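Hypothetical protein XCC0632 (Xanthomonas campestris pv. campestris, PDB 2IQI) is of unknown function but probably serves as the auxiliary lipoprotein component of an ABC-type transport system. Local coordinates at residues I48-Y60 with R109-A121. Sequence-based numbering, arbitrary orientation.
Sequences INVRPTPGELQVY and RFESDYAGQSLPA
Strand 49-51 runs parallel to strand 112-113: Ser112 N gives a nearly straight bond to Asn49 O (2.8 Å, 175°), and Ser112 O accepts from Arg51 N at 2.9 Å. The pairing continues weakly from Tyr114 N to Arg51 O, while a water bridges Asn49 N and Phe110 O. Arg51, Glu111 and Asp113 project from one face of this pair. Arg51 places CG anti to the backbone N (chi1 -178°) and then bends at chi3, which sets its guanidinium edge to edge with the Glu111 carboxylate, the two planes only 11° apart. Arg51 NH2 reaches Glu111 OE2 at 2.9 Å on its syn lone pair, and Arg51 NE approaches Glu111 OE1, giving a two-pronged salt bridge. Arg51 NH1 bonds in the guanidinium plane to Pro54 O (3.1 Å), tying the 53-56 turn to the same group, and Leu57 CD2 packs over one guanidinium face. Arg109 NH1 joins the network 3.5 Å from Glu111 OE1, though Arg109 also pairs with Glu125 on strand 121-132. On the other face, Val50 CG2 meets the edge of the Tyr114 ring at Tyr114 CE2 (3.8 Å), and Pro120 CB lies over one face of that ring. There Tyr60 OH and Ser112 OG share a hydrogen bond of 2.8 Å, beside Val158 of helix 155-185. Within the mixed sheet, backbone bonds and polar side chains on both faces thus join hairpin 48-60 to strand 112-113, and the acidic partners probably offset the clustered arginine charges.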
ATOM      1  N   ILE A  48       8.030  10.323  -8.874  1.00 48.16           N
ATOM      2  CA  ILE A  48       6.603  10.094  -9.028  1.00 45.55           C
ATOM      3  C   ILE A  48       6.335   9.690 -10.441  1.00 45.31           C
ATOM      4  O   ILE A  48       6.508  10.477 -11.363  1.00 45.39           O
ATOM      5  CB  ILE A  48       5.769  11.328  -8.669  1.00 44.75           C
ATOM      6  CG1 ILE A  48       6.163  11.845  -7.286  1.00 41.67           C
ATOM      7  CG2 ILE A  48       4.282  10.968  -8.763  1.00 43.88           C
ATOM      8  CD1 ILE A  48       5.366  12.984  -6.766  1.00 41.71           C
ATOM      9  N   ASN A  49       5.906   8.453 -10.613  1.00 45.36           N
ATOM     10  CA  ASN A  49       5.573   7.945 -11.930  1.00 44.89           C
ATOM     11  C   ASN A  49       4.270   8.459 -12.511  1.00 43.94           C
ATOM     12  O   ASN A  49       3.281   8.718 -11.797  1.00 42.65           O
ATOM     13  CB  ASN A  49       5.558   6.442 -11.895  1.00 46.12           C
ATOM     14  CG  ASN A  49       6.863   5.872 -11.398  1.00 48.54           C
ATOM     15  OD1 ASN A  49       7.879   6.553 -11.410  1.00 51.43           O
ATOM     16  ND2 ASN A  49       6.845   4.606 -10.975  1.00 52.41           N
ATOM     17  N   VAL A  50       4.304   8.615 -13.825  1.00 43.01           N
ATOM     18  CA  VAL A  50       3.158   9.049 -14.575  1.00 42.63           C
ATOM     19  C   VAL A  50       3.159   8.293 -15.904  1.00 42.37           C
ATOM     20  O   VAL A  50       4.196   8.124 -16.524  1.00 42.38           O
ATOM     21  CB  VAL A  50       3.156  10.606 -14.731  1.00 43.07           C
ATOM     22  CG1 VAL A  50       4.476  11.107 -15.300  1.00 42.70           C
ATOM     23  CG2 VAL A  50       1.946  11.107 -15.565  1.00 42.41           C
ATOM     24  N   ARG A  51       1.995   7.798 -16.300  1.00 42.25           N
ATOM     25  CA  ARG A  51       1.807   7.108 -17.571  1.00 42.20           C
ATOM     26  C   ARG A  51       0.927   7.998 -18.461  1.00 42.29           C
ATOM     27  O   ARG A  51      -0.302   7.894 -18.419  1.00 41.66           O
ATOM     28  CB  ARG A  51       1.115   5.765 -17.302  1.00 42.73           C
ATOM     29  CG  ARG A  51       0.888   4.871 -18.525  1.00 43.13           C
ATOM     30  CD  ARG A  51       0.362   3.509 -18.162  1.00 42.34           C
ATOM     31  NE  ARG A  51       1.138   2.891 -17.085  1.00 44.59           N
ATOM     32  CZ  ARG A  51       2.030   1.920 -17.242  1.00 44.30           C
ATOM     33  NH1 ARG A  51       2.302   1.426 -18.437  1.00 43.71           N
ATOM     34  NH2 ARG A  51       2.644   1.441 -16.185  1.00 44.75           N
ATOM     35  N   PRO A  52       1.539   8.934 -19.219  1.00 42.57           N
ATOM     36  CA  PRO A  52       0.694   9.812 -20.012  1.00 42.66           C
ATOM     37  C   PRO A  52      -0.005   9.095 -21.170  1.00 43.67           C
ATOM     38  O   PRO A  52      -1.057   9.559 -21.597  1.00 44.93           O
ATOM     39  CB  PRO A  52       1.670  10.854 -20.528  1.00 42.13           C
ATOM     40  CG  PRO A  52       2.971  10.151 -20.559  1.00 41.57           C
ATOM     41  CD  PRO A  52       2.963   9.300 -19.352  1.00 42.49           C
ATOM     42  N   THR A  53       0.571   8.015 -21.692  1.00 43.66           N
ATOM     43  CA  THR A  53      -0.127   7.130 -22.634  1.00 43.92           C
ATOM     44  C   THR A  53       0.177   5.692 -22.268  1.00 43.82           C
ATOM     45  O   THR A  53       1.204   5.402 -21.658  1.00 43.43           O
ATOM     46  CB  THR A  53       0.250   7.305 -24.163  1.00 44.29           C
ATOM     47  OG1 THR A  53       1.678   7.362 -24.332  1.00 41.94           O
ATOM     48  CG2 THR A  53      -0.438   8.521 -24.794  1.00 46.30           C
ATOM     49  N   PRO A  54      -0.690   4.781 -22.700  1.00 43.61           N
ATOM     50  CA  PRO A  54      -0.735   3.456 -22.099  1.00 43.57           C
ATOM     51  C   PRO A  54       0.552   2.628 -22.076  1.00 43.25           C
ATOM     52  O   PRO A  54       0.809   1.970 -21.064  1.00 43.88           O
ATOM     53  CB  PRO A  54      -1.894   2.777 -22.821  1.00 43.97           C
ATOM     54  CG  PRO A  54      -2.743   3.978 -23.337  1.00 43.98           C
ATOM     55  CD  PRO A  54      -1.713   4.959 -23.745  1.00 43.33           C
ATOM     56  N   GLY A  55       1.367   2.654 -23.126  1.00 42.65           N
ATOM     57  CA  GLY A  55       2.593   1.840 -23.098  1.00 41.73           C
ATOM     58  C   GLY A  55       3.847   2.468 -22.487  1.00 41.40           C
ATOM     59  O   GLY A  55       4.941   1.960 -22.698  1.00 40.88           O
ATOM     60  N   GLU A  56       3.695   3.551 -21.717  1.00 41.57           N
ATOM     61  CA  GLU A  56       4.801   4.490 -21.470  1.00 42.63           C
ATOM     62  C   GLU A  56       4.894   5.122 -20.067  1.00 41.89           C
ATOM     63  O   GLU A  56       3.904   5.586 -19.531  1.00 42.34           O
ATOM     64  CB  GLU A  56       4.753   5.595 -22.524  1.00 42.07           C
ATOM     65  CG  GLU A  56       6.104   6.146 -22.907  1.00 44.33           C
ATOM     66  CD  GLU A  56       6.026   7.298 -23.917  1.00 45.69           C
ATOM     67  OE1 GLU A  56       5.649   7.064 -25.111  1.00 47.16           O
ATOM     68  OE2 GLU A  56       6.364   8.438 -23.495  1.00 49.69           O
ATOM     69  N   LEU A  57       6.088   5.158 -19.487  1.00 41.63           N
ATOM     70  CA  LEU A  57       6.276   5.812 -18.186  1.00 41.93           C
ATOM     71  C   LEU A  57       7.197   7.035 -18.240  1.00 42.42           C
ATOM     72  O   LEU A  57       8.263   6.987 -18.850  1.00 43.11           O
ATOM     73  CB  LEU A  57       6.786   4.815 -17.126  1.00 41.43           C
ATOM     74  CG  LEU A  57       5.763   3.874 -16.466  1.00 41.77           C
ATOM     75  CD1 LEU A  57       6.371   3.082 -15.319  1.00 43.16           C
ATOM     76  CD2 LEU A  57       4.510   4.580 -15.964  1.00 41.22           C
ATOM     77  N   GLN A  58       6.775   8.127 -17.606  1.00 42.91           N
ATOM     78  CA  GLN A  58       7.608   9.322 -17.391  1.00 43.37           C
ATOM     79  C   GLN A  58       7.669   9.611 -15.879  1.00 43.98           C
ATOM     80  O   GLN A  58       7.150   8.829 -15.090  1.00 43.94           O
ATOM     81  CB  GLN A  58       7.016  10.501 -18.146  1.00 43.05           C
ATOM     82  CG  GLN A  58       7.555  10.657 -19.543  1.00 43.80           C
ATOM     83  CD  GLN A  58       6.553  11.230 -20.536  1.00 45.74           C
ATOM     84  OE1 GLN A  58       5.870  12.252 -20.298  1.00 43.34           O
ATOM     85  NE2 GLN A  58       6.476  10.574 -21.683  1.00 47.26           N
ATOM     86  N   VAL A  59       8.319  10.695 -15.461  1.00 44.54           N
ATOM     87  CA  VAL A  59       8.283  11.097 -14.037  1.00 45.25           C
ATOM     88  C   VAL A  59       7.869  12.543 -13.991  1.00 46.12           C
ATOM     89  O   VAL A  59       8.197  13.276 -14.903  1.00 47.64           O
ATOM     90  CB  VAL A  59       9.635  10.892 -13.276  1.00 45.10           C
ATOM     91  CG1 VAL A  59       9.886   9.400 -12.979  1.00 44.18           C
ATOM     92  CG2 VAL A  59      10.830  11.527 -14.023  1.00 45.01           C
ATOM     93  N   TYR A  60       7.111  12.977 -12.995  1.00 46.97           N
ATOM     94  CA  TYR A  60       6.797  14.406 -12.954  1.00 48.31           C
ATOM     95  C   TYR A  60       8.115  15.142 -12.725  1.00 50.08           C
ATOM     96  O   TYR A  60       8.924  14.726 -11.888  1.00 50.23           O
ATOM     97  CB  TYR A  60       5.791  14.753 -11.857  1.00 46.99           C
ATOM     98  CG  TYR A  60       4.374  14.353 -12.175  1.00 46.10           C
ATOM     99  CD1 TYR A  60       3.631  15.037 -13.135  1.00 45.71           C
ATOM    100  CD2 TYR A  60       3.771  13.296 -11.509  1.00 44.26           C
ATOM    101  CE1 TYR A  60       2.308  14.661 -13.418  1.00 46.01           C
ATOM    102  CE2 TYR A  60       2.468  12.921 -11.784  1.00 44.10           C
ATOM    103  CZ  TYR A  60       1.741  13.592 -12.734  1.00 44.16           C
ATOM    104  OH  TYR A  60       0.458  13.201 -12.997  1.00 42.75           O
ATOM    105  N   ARG A 109       2.199  -1.469  -9.557  1.00 37.61           N
ATOM    106  CA  ARG A 109       2.029  -0.145 -10.115  1.00 37.69           C
ATOM    107  C   ARG A 109       1.899   0.854  -8.993  1.00 38.35           C
ATOM    108  O   ARG A 109       1.194   0.600  -7.999  1.00 38.60           O
ATOM    109  CB  ARG A 109       0.832  -0.111 -11.070  1.00 37.59           C
ATOM    110  CG  ARG A 109       1.152  -0.864 -12.395  1.00 37.03           C
ATOM    111  CD  ARG A 109       0.182  -0.558 -13.440  1.00 36.79           C
ATOM    112  NE  ARG A 109      -1.165  -0.883 -12.992  1.00 37.48           N
ATOM    113  CZ  ARG A 109      -2.222  -0.101 -13.203  1.00 37.60           C
ATOM    114  NH1 ARG A 109      -2.081   1.064 -13.846  1.00 41.26           N
ATOM    115  NH2 ARG A 109      -3.411  -0.462 -12.767  1.00 33.84           N
ATOM    116  N   PHE A 110       2.652   1.947  -9.119  1.00 38.42           N
ATOM    117  CA  PHE A 110       2.537   3.117  -8.247  1.00 38.49           C
ATOM    118  C   PHE A 110       2.671   4.375  -9.149  1.00 39.53           C
ATOM    119  O   PHE A 110       3.779   4.910  -9.380  1.00 39.67           O
ATOM    120  CB  PHE A 110       3.619   3.085  -7.178  1.00 37.60           C
ATOM    121  CG  PHE A 110       3.258   3.835  -5.940  1.00 36.56           C
ATOM    122  CD1 PHE A 110       3.397   5.212  -5.882  1.00 35.44           C
ATOM    123  CD2 PHE A 110       2.769   3.165  -4.825  1.00 35.79           C
ATOM    124  CE1 PHE A 110       3.042   5.899  -4.742  1.00 33.16           C
ATOM    125  CE2 PHE A 110       2.432   3.838  -3.685  1.00 34.19           C
ATOM    126  CZ  PHE A 110       2.554   5.208  -3.647  1.00 35.54           C
ATOM    127  N   GLU A 111       1.551   4.830  -9.702  1.00 39.54           N
ATOM    128  CA  GLU A 111       1.649   5.770 -10.805  1.00 40.48           C
ATOM    129  C   GLU A 111       0.435   6.666 -10.964  1.00 39.93           C
ATOM    130  O   GLU A 111      -0.682   6.298 -10.611  1.00 39.87           O
ATOM    131  CB  GLU A 111       1.919   5.016 -12.106  1.00 39.35           C
ATOM    132  CG  GLU A 111       0.773   4.068 -12.495  1.00 42.27           C
ATOM    133  CD  GLU A 111       1.124   3.135 -13.651  1.00 43.45           C
ATOM    134  OE1 GLU A 111       0.523   3.288 -14.735  1.00 47.71           O
ATOM    135  OE2 GLU A 111       2.007   2.256 -13.491  1.00 48.12           O
ATOM    136  N   SER A 112       0.677   7.855 -11.493  1.00 40.05           N
ATOM    137  CA  SER A 112      -0.394   8.702 -11.987  1.00 40.45           C
ATOM    138  C   SER A 112      -0.780   8.236 -13.380  1.00 40.72           C
ATOM    139  O   SER A 112       0.010   8.323 -14.298  1.00 40.85           O
ATOM    140  CB  SER A 112       0.083  10.126 -12.035  1.00 39.83           C
ATOM    141  OG  SER A 112      -0.987  10.954 -12.335  1.00 41.23           O
ATOM    142  N   ASP A 113      -1.983   7.694 -13.526  1.00 41.90           N
ATOM    143  CA  ASP A 113      -2.382   7.009 -14.767  1.00 42.79           C
ATOM    144  C   ASP A 113      -3.464   7.784 -15.486  1.00 42.82           C
ATOM    145  O   ASP A 113      -4.560   7.989 -14.945  1.00 42.57           O
ATOM    146  CB  ASP A 113      -2.845   5.591 -14.448  1.00 42.91           C
ATOM    147  CG  ASP A 113      -3.237   4.766 -15.694  1.00 44.62           C
ATOM    148  OD1 ASP A 113      -2.832   5.082 -16.846  1.00 43.63           O
ATOM    149  OD2 ASP A 113      -3.959   3.747 -15.487  1.00 45.76           O
ATOM    150  N   TYR A 114      -3.143   8.236 -16.696  1.00 43.08           N
ATOM    151  CA  TYR A 114      -4.087   9.059 -17.461  1.00 43.67           C
ATOM    152  C   TYR A 114      -5.201   8.216 -18.032  1.00 43.90           C
ATOM    153  O   TYR A 114      -6.312   8.698 -18.193  1.00 43.15           O
ATOM    154  CB  TYR A 114      -3.403   9.878 -18.560  1.00 43.12           C
ATOM    155  CG  TYR A 114      -2.911  11.223 -18.106  1.00 42.35           C
ATOM    156  CD1 TYR A 114      -3.683  12.383 -18.315  1.00 42.76           C
ATOM    157  CD2 TYR A 114      -1.675  11.347 -17.469  1.00 39.26           C
ATOM    158  CE1 TYR A 114      -3.213  13.638 -17.896  1.00 42.95           C
ATOM    159  CE2 TYR A 114      -1.198  12.564 -17.052  1.00 40.77           C
ATOM    160  CZ  TYR A 114      -1.959  13.709 -17.253  1.00 43.51           C
ATOM    161  OH  TYR A 114      -1.448  14.910 -16.818  1.00 44.55           O
ATOM    162  N   ALA A 115      -4.876   6.954 -18.313  1.00 45.40           N
ATOM    163  CA  ALA A 115      -5.813   5.952 -18.857  1.00 47.13           C
ATOM    164  C   ALA A 115      -6.703   6.500 -20.025  1.00 48.36           C
ATOM    165  O   ALA A 115      -7.942   6.405 -19.993  1.00 48.26           O
ATOM    166  CB  ALA A 115      -6.652   5.320 -17.703  1.00 45.63           C
ATOM    167  N   GLY A 116      -6.062   7.092 -21.040  1.00 49.77           N
ATOM    168  CA  GLY A 116      -6.811   7.859 -22.070  1.00 51.71           C
ATOM    169  C   GLY A 116      -7.945   8.777 -21.573  1.00 52.11           C
ATOM    170  O   GLY A 116      -9.041   8.819 -22.135  1.00 53.19           O
ATOM    171  N   GLN A 117      -7.697   9.494 -20.491  1.00 51.98           N
ATOM    172  CA  GLN A 117      -8.665  10.424 -19.957  1.00 51.29           C
ATOM    173  C   GLN A 117      -7.968  11.745 -19.932  1.00 50.41           C
ATOM    174  O   GLN A 117      -6.791  11.851 -20.230  1.00 49.68           O
ATOM    175  CB  GLN A 117      -9.076  10.024 -18.542  1.00 51.27           C
ATOM    176  CG  GLN A 117     -10.088   8.901 -18.487  1.00 54.56           C
ATOM    177  CD  GLN A 117     -11.479   9.401 -18.790  1.00 59.15           C
ATOM    178  OE1 GLN A 117     -11.682  10.210 -19.705  1.00 61.96           O
ATOM    179  NE2 GLN A 117     -12.444   8.967 -17.994  1.00 59.81           N
ATOM    180  N   SER A 118      -8.709  12.761 -19.556  1.00 50.67           N
ATOM    181  CA  SER A 118      -8.194  14.109 -19.569  1.00 50.08           C
ATOM    182  C   SER A 118      -7.428  14.344 -18.290  1.00 48.87           C
ATOM    183  O   SER A 118      -6.389  15.009 -18.332  1.00 48.53           O
ATOM    184  CB  SER A 118      -9.339  15.093 -19.662  1.00 50.16           C
ATOM    185  OG  SER A 118      -9.009  15.980 -20.682  1.00 53.34           O
ATOM    186  N   LEU A 119      -7.959  13.791 -17.177  1.00 47.13           N
ATOM    187  CA  LEU A 119      -7.308  13.823 -15.845  1.00 45.19           C
ATOM    188  C   LEU A 119      -6.904  12.414 -15.351  1.00 44.02           C
ATOM    189  O   LEU A 119      -7.690  11.457 -15.473  1.00 44.16           O
ATOM    190  CB  LEU A 119      -8.217  14.475 -14.804  1.00 44.96           C
ATOM    191  CG  LEU A 119      -8.878  15.809 -15.113  1.00 43.98           C
ATOM    192  CD1 LEU A 119     -10.050  16.004 -14.174  1.00 42.03           C
ATOM    193  CD2 LEU A 119      -7.867  16.951 -15.027  1.00 43.65           C
ATOM    194  N   PRO A 120      -5.707  12.294 -14.740  1.00 42.29           N
ATOM    195  CA  PRO A 120      -5.169  10.988 -14.432  1.00 41.08           C
ATOM    196  C   PRO A 120      -5.683  10.470 -13.085  1.00 40.23           C
ATOM    197  O   PRO A 120      -6.229  11.244 -12.268  1.00 39.35           O
ATOM    198  CB  PRO A 120      -3.682  11.266 -14.321  1.00 41.65           C
ATOM    199  CG  PRO A 120      -3.622  12.628 -13.680  1.00 41.60           C
ATOM    200  CD  PRO A 120      -4.827  13.371 -14.234  1.00 42.37           C
ATOM    201  N   ALA A 121      -5.508   9.166 -12.868  1.00 38.78           N
ATOM    202  CA  ALA A 121      -5.898   8.529 -11.610  1.00 37.58           C
ATOM    203  C   ALA A 121      -4.641   8.052 -10.876  1.00 36.60           C
ATOM    204  O   ALA A 121      -3.785   7.390 -11.467  1.00 35.52           O
ATOM    205  CB  ALA A 121      -6.843   7.374 -11.869  1.00 36.26           C
TER
HETATM  206  O   HOH W   1       5.488   7.068  -7.997  1.00 40.91           O